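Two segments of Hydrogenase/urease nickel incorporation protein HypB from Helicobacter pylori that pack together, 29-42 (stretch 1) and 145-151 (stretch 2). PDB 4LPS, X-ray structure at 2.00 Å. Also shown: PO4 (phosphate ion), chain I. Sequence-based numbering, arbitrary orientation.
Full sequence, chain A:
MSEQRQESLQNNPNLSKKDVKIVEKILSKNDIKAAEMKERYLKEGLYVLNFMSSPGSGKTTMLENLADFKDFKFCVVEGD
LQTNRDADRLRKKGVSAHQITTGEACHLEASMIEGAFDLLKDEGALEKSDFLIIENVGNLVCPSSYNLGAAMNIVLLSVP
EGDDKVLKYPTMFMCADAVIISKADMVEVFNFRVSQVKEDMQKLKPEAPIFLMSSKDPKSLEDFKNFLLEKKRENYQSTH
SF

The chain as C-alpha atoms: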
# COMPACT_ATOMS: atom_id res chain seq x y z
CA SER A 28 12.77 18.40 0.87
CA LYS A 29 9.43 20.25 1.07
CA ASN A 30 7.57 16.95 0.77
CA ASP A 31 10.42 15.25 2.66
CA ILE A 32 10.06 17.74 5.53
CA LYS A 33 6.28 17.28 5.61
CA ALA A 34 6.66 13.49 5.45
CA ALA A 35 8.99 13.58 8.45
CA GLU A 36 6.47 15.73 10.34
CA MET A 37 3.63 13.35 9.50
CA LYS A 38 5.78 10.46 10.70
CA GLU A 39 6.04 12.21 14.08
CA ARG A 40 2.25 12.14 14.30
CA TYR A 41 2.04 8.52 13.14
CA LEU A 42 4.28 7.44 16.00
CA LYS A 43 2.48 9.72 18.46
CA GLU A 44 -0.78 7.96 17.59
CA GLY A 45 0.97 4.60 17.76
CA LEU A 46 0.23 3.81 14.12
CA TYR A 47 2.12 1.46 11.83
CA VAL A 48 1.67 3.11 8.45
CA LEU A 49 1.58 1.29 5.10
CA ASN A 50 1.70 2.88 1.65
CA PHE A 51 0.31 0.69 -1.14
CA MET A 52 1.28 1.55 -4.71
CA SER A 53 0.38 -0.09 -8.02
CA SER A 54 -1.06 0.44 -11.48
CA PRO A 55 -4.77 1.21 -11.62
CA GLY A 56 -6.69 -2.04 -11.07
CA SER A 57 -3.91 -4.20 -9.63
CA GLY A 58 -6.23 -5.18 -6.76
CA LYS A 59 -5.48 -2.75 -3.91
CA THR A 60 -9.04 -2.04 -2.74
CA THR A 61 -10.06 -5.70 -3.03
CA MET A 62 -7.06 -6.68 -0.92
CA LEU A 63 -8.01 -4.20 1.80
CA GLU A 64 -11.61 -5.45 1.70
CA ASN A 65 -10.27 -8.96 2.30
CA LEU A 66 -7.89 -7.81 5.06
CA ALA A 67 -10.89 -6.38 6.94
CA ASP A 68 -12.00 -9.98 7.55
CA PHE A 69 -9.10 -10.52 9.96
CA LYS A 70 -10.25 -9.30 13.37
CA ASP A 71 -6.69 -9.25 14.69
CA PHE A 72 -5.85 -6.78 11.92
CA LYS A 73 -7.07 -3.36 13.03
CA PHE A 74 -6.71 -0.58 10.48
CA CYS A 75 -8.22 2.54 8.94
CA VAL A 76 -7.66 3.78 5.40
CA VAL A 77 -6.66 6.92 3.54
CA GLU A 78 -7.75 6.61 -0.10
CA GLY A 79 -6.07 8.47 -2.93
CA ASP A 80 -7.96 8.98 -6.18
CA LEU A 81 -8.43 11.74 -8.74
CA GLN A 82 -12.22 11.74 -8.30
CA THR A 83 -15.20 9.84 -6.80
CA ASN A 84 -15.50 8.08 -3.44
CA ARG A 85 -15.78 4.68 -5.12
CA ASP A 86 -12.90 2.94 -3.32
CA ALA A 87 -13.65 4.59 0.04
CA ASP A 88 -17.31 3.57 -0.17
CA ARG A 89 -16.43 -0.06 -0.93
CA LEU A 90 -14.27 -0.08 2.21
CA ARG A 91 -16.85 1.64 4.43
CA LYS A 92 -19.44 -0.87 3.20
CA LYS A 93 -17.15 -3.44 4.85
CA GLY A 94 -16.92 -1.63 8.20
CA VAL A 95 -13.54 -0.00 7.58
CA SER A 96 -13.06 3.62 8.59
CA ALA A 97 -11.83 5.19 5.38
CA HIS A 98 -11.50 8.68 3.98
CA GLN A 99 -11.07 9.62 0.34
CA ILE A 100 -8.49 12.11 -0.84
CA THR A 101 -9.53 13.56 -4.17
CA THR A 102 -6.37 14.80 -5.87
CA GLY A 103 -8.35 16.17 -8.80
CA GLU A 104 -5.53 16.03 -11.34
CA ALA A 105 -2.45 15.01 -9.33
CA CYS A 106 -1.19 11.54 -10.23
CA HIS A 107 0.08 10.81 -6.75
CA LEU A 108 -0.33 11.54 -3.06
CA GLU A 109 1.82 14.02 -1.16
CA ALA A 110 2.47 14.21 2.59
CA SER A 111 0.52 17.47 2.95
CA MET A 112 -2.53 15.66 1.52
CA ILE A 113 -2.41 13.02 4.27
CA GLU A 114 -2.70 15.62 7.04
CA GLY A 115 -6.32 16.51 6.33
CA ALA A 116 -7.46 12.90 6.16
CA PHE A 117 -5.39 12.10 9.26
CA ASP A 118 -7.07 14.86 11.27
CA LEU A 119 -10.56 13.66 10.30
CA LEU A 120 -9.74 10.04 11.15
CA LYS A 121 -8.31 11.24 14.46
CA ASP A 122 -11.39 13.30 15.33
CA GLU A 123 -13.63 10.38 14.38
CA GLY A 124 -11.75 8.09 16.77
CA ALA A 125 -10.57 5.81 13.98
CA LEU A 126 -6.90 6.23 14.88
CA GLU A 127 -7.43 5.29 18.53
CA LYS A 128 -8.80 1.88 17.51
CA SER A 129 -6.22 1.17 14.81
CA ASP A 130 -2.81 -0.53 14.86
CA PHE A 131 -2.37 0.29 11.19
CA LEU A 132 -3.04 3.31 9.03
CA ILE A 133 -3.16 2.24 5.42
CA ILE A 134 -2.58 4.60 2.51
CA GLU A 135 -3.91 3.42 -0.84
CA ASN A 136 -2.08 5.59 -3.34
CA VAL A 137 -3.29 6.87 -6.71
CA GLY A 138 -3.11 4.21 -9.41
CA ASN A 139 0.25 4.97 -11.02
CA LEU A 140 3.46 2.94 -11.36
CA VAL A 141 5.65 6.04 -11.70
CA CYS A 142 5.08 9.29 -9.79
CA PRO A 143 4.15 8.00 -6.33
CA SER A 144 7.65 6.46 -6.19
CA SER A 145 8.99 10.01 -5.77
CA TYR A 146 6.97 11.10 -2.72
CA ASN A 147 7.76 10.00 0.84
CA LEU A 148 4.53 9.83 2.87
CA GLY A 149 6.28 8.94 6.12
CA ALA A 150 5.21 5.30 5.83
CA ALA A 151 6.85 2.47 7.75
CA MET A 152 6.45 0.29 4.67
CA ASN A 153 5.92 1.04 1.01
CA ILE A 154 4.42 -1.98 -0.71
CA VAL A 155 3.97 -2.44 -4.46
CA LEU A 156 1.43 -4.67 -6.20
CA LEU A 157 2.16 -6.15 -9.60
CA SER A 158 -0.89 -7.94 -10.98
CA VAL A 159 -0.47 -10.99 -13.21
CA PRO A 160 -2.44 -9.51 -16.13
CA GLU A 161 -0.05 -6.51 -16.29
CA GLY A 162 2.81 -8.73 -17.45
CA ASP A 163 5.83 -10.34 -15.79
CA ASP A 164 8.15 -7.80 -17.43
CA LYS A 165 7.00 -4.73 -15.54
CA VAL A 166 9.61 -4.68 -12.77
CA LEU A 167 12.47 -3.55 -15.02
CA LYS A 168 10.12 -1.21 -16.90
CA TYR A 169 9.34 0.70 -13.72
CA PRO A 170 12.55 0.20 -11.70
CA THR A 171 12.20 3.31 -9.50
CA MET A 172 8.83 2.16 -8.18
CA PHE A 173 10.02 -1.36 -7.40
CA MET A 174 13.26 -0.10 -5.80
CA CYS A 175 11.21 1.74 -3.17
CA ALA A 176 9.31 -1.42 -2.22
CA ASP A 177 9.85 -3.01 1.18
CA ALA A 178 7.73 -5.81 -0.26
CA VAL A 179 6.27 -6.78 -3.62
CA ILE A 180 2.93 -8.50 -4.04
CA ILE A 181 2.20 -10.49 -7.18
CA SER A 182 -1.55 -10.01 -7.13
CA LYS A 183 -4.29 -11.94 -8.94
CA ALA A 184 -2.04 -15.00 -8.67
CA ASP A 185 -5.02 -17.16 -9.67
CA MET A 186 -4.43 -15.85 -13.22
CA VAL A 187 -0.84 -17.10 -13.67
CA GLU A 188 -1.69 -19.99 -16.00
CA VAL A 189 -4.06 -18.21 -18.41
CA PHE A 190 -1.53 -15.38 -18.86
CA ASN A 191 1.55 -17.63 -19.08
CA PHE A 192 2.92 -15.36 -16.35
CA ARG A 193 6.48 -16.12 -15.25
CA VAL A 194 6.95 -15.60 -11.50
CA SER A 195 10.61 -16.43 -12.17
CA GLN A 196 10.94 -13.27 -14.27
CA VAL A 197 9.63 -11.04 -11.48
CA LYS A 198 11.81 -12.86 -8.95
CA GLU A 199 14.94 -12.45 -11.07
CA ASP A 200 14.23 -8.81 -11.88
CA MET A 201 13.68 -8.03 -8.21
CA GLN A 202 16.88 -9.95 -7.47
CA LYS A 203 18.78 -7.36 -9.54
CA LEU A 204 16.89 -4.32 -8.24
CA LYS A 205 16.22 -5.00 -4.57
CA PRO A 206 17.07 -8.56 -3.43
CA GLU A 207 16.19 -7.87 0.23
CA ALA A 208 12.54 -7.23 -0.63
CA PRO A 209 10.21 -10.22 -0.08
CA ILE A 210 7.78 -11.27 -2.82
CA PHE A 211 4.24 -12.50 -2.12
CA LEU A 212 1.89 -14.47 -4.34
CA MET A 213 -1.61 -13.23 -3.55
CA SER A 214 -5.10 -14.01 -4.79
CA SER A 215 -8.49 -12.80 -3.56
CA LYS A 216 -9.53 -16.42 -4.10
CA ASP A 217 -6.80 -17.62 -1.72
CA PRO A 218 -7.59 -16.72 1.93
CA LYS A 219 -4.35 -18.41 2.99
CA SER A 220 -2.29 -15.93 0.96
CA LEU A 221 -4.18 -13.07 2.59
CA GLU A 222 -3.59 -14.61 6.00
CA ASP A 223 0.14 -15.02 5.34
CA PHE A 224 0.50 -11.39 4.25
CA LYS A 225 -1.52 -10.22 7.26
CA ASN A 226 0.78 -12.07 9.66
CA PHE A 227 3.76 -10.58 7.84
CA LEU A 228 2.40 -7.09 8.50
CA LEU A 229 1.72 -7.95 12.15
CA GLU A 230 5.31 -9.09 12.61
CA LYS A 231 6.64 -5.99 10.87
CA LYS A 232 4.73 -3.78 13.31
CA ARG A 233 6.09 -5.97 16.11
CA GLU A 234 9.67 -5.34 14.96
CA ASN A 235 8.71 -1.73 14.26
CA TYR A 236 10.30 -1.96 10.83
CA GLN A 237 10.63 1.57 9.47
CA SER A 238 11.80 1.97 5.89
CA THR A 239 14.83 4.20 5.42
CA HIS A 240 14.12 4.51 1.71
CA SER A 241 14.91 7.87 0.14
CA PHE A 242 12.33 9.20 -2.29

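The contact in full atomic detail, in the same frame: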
# COMPACT_ATOMS: atom_id res chain seq x y z
N LYS A 29 10.73 19.73 0.65
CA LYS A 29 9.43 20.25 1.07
C LYS A 29 8.48 19.10 1.40
O LYS A 29 7.86 19.08 2.47
CB LYS A 29 8.83 21.16 -0.01
CG LYS A 29 7.55 21.90 0.39
CD LYS A 29 6.28 21.20 -0.11
CE LYS A 29 5.04 22.08 0.08
NZ LYS A 29 3.79 21.39 -0.34
N ASN A 30 8.35 18.14 0.48
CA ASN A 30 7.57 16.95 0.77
C ASN A 30 8.28 16.09 1.82
O ASN A 30 7.63 15.51 2.69
CB ASN A 30 7.30 16.13 -0.49
CG ASN A 30 6.36 14.96 -0.24
OD1 ASN A 30 5.17 15.15 -0.02
ND2 ASN A 30 6.91 13.75 -0.25
N ASP A 31 9.60 16.00 1.71
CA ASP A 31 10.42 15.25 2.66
C ASP A 31 10.28 15.79 4.09
O ASP A 31 10.19 15.02 5.04
CB ASP A 31 11.89 15.27 2.24
CG ASP A 31 12.29 14.05 1.43
OD1 ASP A 31 11.41 13.22 1.11
OD2 ASP A 31 13.49 13.92 1.12
N ILE A 32 10.28 17.11 4.23
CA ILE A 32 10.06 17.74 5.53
C ILE A 32 8.68 17.36 6.06
O ILE A 32 8.55 16.90 7.20
CB ILE A 32 10.17 19.28 5.45
CG1 ILE A 32 11.60 19.71 5.14
CG2 ILE A 32 9.71 19.91 6.76
CD1 ILE A 32 12.61 19.30 6.19
N LYS A 33 7.66 17.57 5.23
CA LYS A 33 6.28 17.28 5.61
C LYS A 33 6.05 15.80 5.92
O LYS A 33 5.27 15.46 6.81
CB LYS A 33 5.32 17.74 4.51
CG LYS A 33 3.86 17.73 4.94
CD LYS A 33 3.68 18.56 6.21
CE LYS A 33 2.21 18.72 6.56
NZ LYS A 33 2.03 19.33 7.91
N ALA A 34 6.73 14.93 5.19
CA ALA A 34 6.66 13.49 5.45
C ALA A 34 7.24 13.14 6.81
O ALA A 34 6.71 12.30 7.52
CB ALA A 34 7.38 12.73 4.35
N ALA A 35 8.35 13.79 7.16
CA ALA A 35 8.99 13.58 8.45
C ALA A 35 8.09 14.07 9.59
O ALA A 35 8.05 13.47 10.66
CB ALA A 35 10.34 14.29 8.49
N GLU A 36 7.39 15.17 9.35
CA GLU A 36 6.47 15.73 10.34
C GLU A 36 5.24 14.86 10.51
O GLU A 36 4.71 14.73 11.62
CB GLU A 36 6.07 17.15 9.94
CG GLU A 36 7.19 18.16 10.08
CD GLU A 36 6.77 19.54 9.64
OE1 GLU A 36 7.13 20.52 10.33
OE2 GLU A 36 6.09 19.64 8.60
N MET A 37 4.76 14.27 9.42
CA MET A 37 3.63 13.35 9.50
C MET A 37 4.03 12.08 10.23
O MET A 37 3.22 11.50 10.96
CB MET A 37 3.09 13.01 8.11
CG MET A 37 2.28 14.13 7.46
SD MET A 37 0.92 14.73 8.49
CE MET A 37 0.01 13.21 8.76
N LYS A 38 5.27 11.64 10.01
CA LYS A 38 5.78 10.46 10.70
C LYS A 38 5.82 10.65 12.22
O LYS A 38 5.58 9.71 12.97
CB LYS A 38 7.17 10.09 10.19
CG LYS A 38 7.63 8.71 10.64
CD LYS A 38 8.95 8.29 10.01
CE LYS A 38 9.45 6.99 10.62
NZ LYS A 38 10.78 6.59 10.08
N GLU A 39 6.14 11.87 12.66
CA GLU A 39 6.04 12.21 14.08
C GLU A 39 4.65 11.91 14.62
O GLU A 39 4.51 11.31 15.68
CB GLU A 39 6.37 13.69 14.30
CG GLU A 39 7.76 14.12 13.88
CD GLU A 39 7.99 15.60 14.07
OE1 GLU A 39 8.83 16.17 13.34
OE2 GLU A 39 7.34 16.20 14.95
N ARG A 40 3.63 12.33 13.89
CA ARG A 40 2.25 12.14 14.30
C ARG A 40 1.83 10.68 14.25
O ARG A 40 1.05 10.23 15.09
CB ARG A 40 1.31 12.99 13.44
CG ARG A 40 1.64 14.48 13.47
CD ARG A 40 0.53 15.32 12.86
NE ARG A 40 -0.70 15.23 13.64
CZ ARG A 40 -1.89 15.66 13.22
NH1 ARG A 40 -2.95 15.54 14.00
NH2 ARG A 40 -2.00 16.22 12.03
N TYR A 41 2.33 9.95 13.26
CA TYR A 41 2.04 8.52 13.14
C TYR A 41 2.47 7.78 14.39
O TYR A 41 1.73 6.97 14.95
CB TYR A 41 2.75 7.90 11.94
CG TYR A 41 2.37 8.44 10.57
CD1 TYR A 41 1.16 9.08 10.36
CD2 TYR A 41 3.23 8.27 9.49
CE1 TYR A 41 0.82 9.56 9.11
CE2 TYR A 41 2.89 8.75 8.24
CZ TYR A 41 1.69 9.39 8.06
OH TYR A 41 1.37 9.86 6.81
N LEU A 42 3.68 8.09 14.84
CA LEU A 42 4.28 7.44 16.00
C LEU A 42 3.58 7.89 17.28
O LEU A 42 3.38 7.10 18.20
CB LEU A 42 5.78 7.74 16.06
CG LEU A 42 6.57 7.30 14.82
CD1 LEU A 42 8.06 7.59 14.96
CD2 LEU A 42 6.33 5.83 14.50
N SER A 145 8.16 8.84 -6.05
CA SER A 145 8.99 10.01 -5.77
C SER A 145 8.52 10.82 -4.57
O SER A 145 9.08 11.89 -4.28
CB SER A 145 9.04 10.92 -7.00
OG SER A 145 9.77 10.32 -8.05
N TYR A 146 7.51 10.34 -3.85
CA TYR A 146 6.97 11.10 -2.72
C TYR A 146 6.87 10.30 -1.42
O TYR A 146 5.97 9.48 -1.25
CB TYR A 146 5.60 11.67 -3.08
CG TYR A 146 5.65 12.64 -4.24
CD1 TYR A 146 5.55 12.19 -5.55
CD2 TYR A 146 5.83 14.00 -4.02
CE1 TYR A 146 5.61 13.07 -6.61
CE2 TYR A 146 5.89 14.89 -5.08
CZ TYR A 146 5.78 14.42 -6.37
OH TYR A 146 5.84 15.30 -7.42
N ASN A 147 7.82 10.54 -0.52
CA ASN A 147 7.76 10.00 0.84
C ASN A 147 6.46 10.44 1.53
O ASN A 147 6.13 11.63 1.52
CB ASN A 147 8.97 10.47 1.66
CG ASN A 147 9.21 9.61 2.89
OD1 ASN A 147 8.28 9.08 3.49
ND2 ASN A 147 10.48 9.49 3.27
N LEU A 148 5.74 9.49 2.12
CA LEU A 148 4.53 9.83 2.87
C LEU A 148 4.73 9.54 4.35
O LEU A 148 3.78 9.60 5.14
CB LEU A 148 3.33 9.05 2.32
CG LEU A 148 3.00 9.28 0.84
CD1 LEU A 148 1.86 8.39 0.38
CD2 LEU A 148 2.68 10.75 0.59
N GLY A 149 5.97 9.25 4.74
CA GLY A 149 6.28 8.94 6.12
C GLY A 149 5.92 7.52 6.53
O GLY A 149 5.91 7.20 7.71
N ALA A 150 5.64 6.66 5.55
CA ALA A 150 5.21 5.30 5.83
C ALA A 150 6.32 4.44 6.42
O ALA A 150 7.50 4.66 6.15
CB ALA A 150 4.67 4.64 4.56
N ALA A 151 5.93 3.48 7.25
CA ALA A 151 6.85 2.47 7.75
C ALA A 151 7.21 1.49 6.64
O ALA A 151 8.35 1.03 6.54
CB ALA A 151 6.24 1.73 8.94
P PO4 I . -1.27 14.00 17.06
O1 PO4 I . -0.97 12.81 17.94
O2 PO4 I . -2.46 13.67 16.20
O3 PO4 I . -1.60 15.21 17.91
O4 PO4 I . -0.08 14.31 16.20
O HOH W 1 9.45 12.97 -0.92
O HOH W 2 12.62 10.71 1.07
O HOH W 3 9.95 5.41 7.37

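Stretch 1 is helical throughout, and stretch 2, largely irregular, runs along one side of it in the same direction: Asn30 lies nearest Tyr146 (CA to CA 6.8 Å), and one turn later Ala34 lies nearest Gly149 (CA to CA 4.6 Å). The buried surface is modest, 391 Å² summed over both sides.

Ser145 makes no contact. At Tyr146 the meeting is by van der Waals approach, with Asn30 ND2 3.6 Å from Tyr146 CA and lying near the plane of the aromatic ring, at its edge.

Asn147 carries most of the polar chemistry. Its carbonyl O accepts a hydrogen bond from Asn30 ND2 (2.9 Å, N-H...O angle 134°), and the same oxygen sits 3.3 Å from Ala34 CB. Asn30 ND2 also lies 3.3 Å from Asn147 N, but both are donors and cannot pair directly; water 1 resolves this by accepting from each (2.7 Å from Asn30 ND2, 3.0 Å from Asn147 N) while donating to Asp31 OD1 at 2.8 Å. The CA-to-CB bond of Asn147 points toward the helix, bringing its CB within 3.7 Å of Asp31 OD1, while its OD1 accepts a hydrogen bond from Gly149 N (2.6 Å, 156°), tying the side chain to its own backbone two residues on.

Leu148 points its CB away from the helix and contributes its backbone instead: Tyr41 OH donates to Leu148 O at 2.9 Å.

Gly149 makes the closest backbone approach, its CA 3.7 Å from Ala34 O. An ideal CB here would fall 2.7 Å from Ala34 O, a clash, and 3.2 Å from Tyr41 CE2; the positive phi of 79° independently favours glycine. Gly149 O packs 3.4 Å from Tyr41 CD2, at the ring edge, and 3.7 Å from Lys38 CG.

Ala150 adds a water-mediated link: water 3 donates to Ala150 O (2.8 Å) and accepts from Lys38 NZ (3.1 Å). By Ala151 contact has ended.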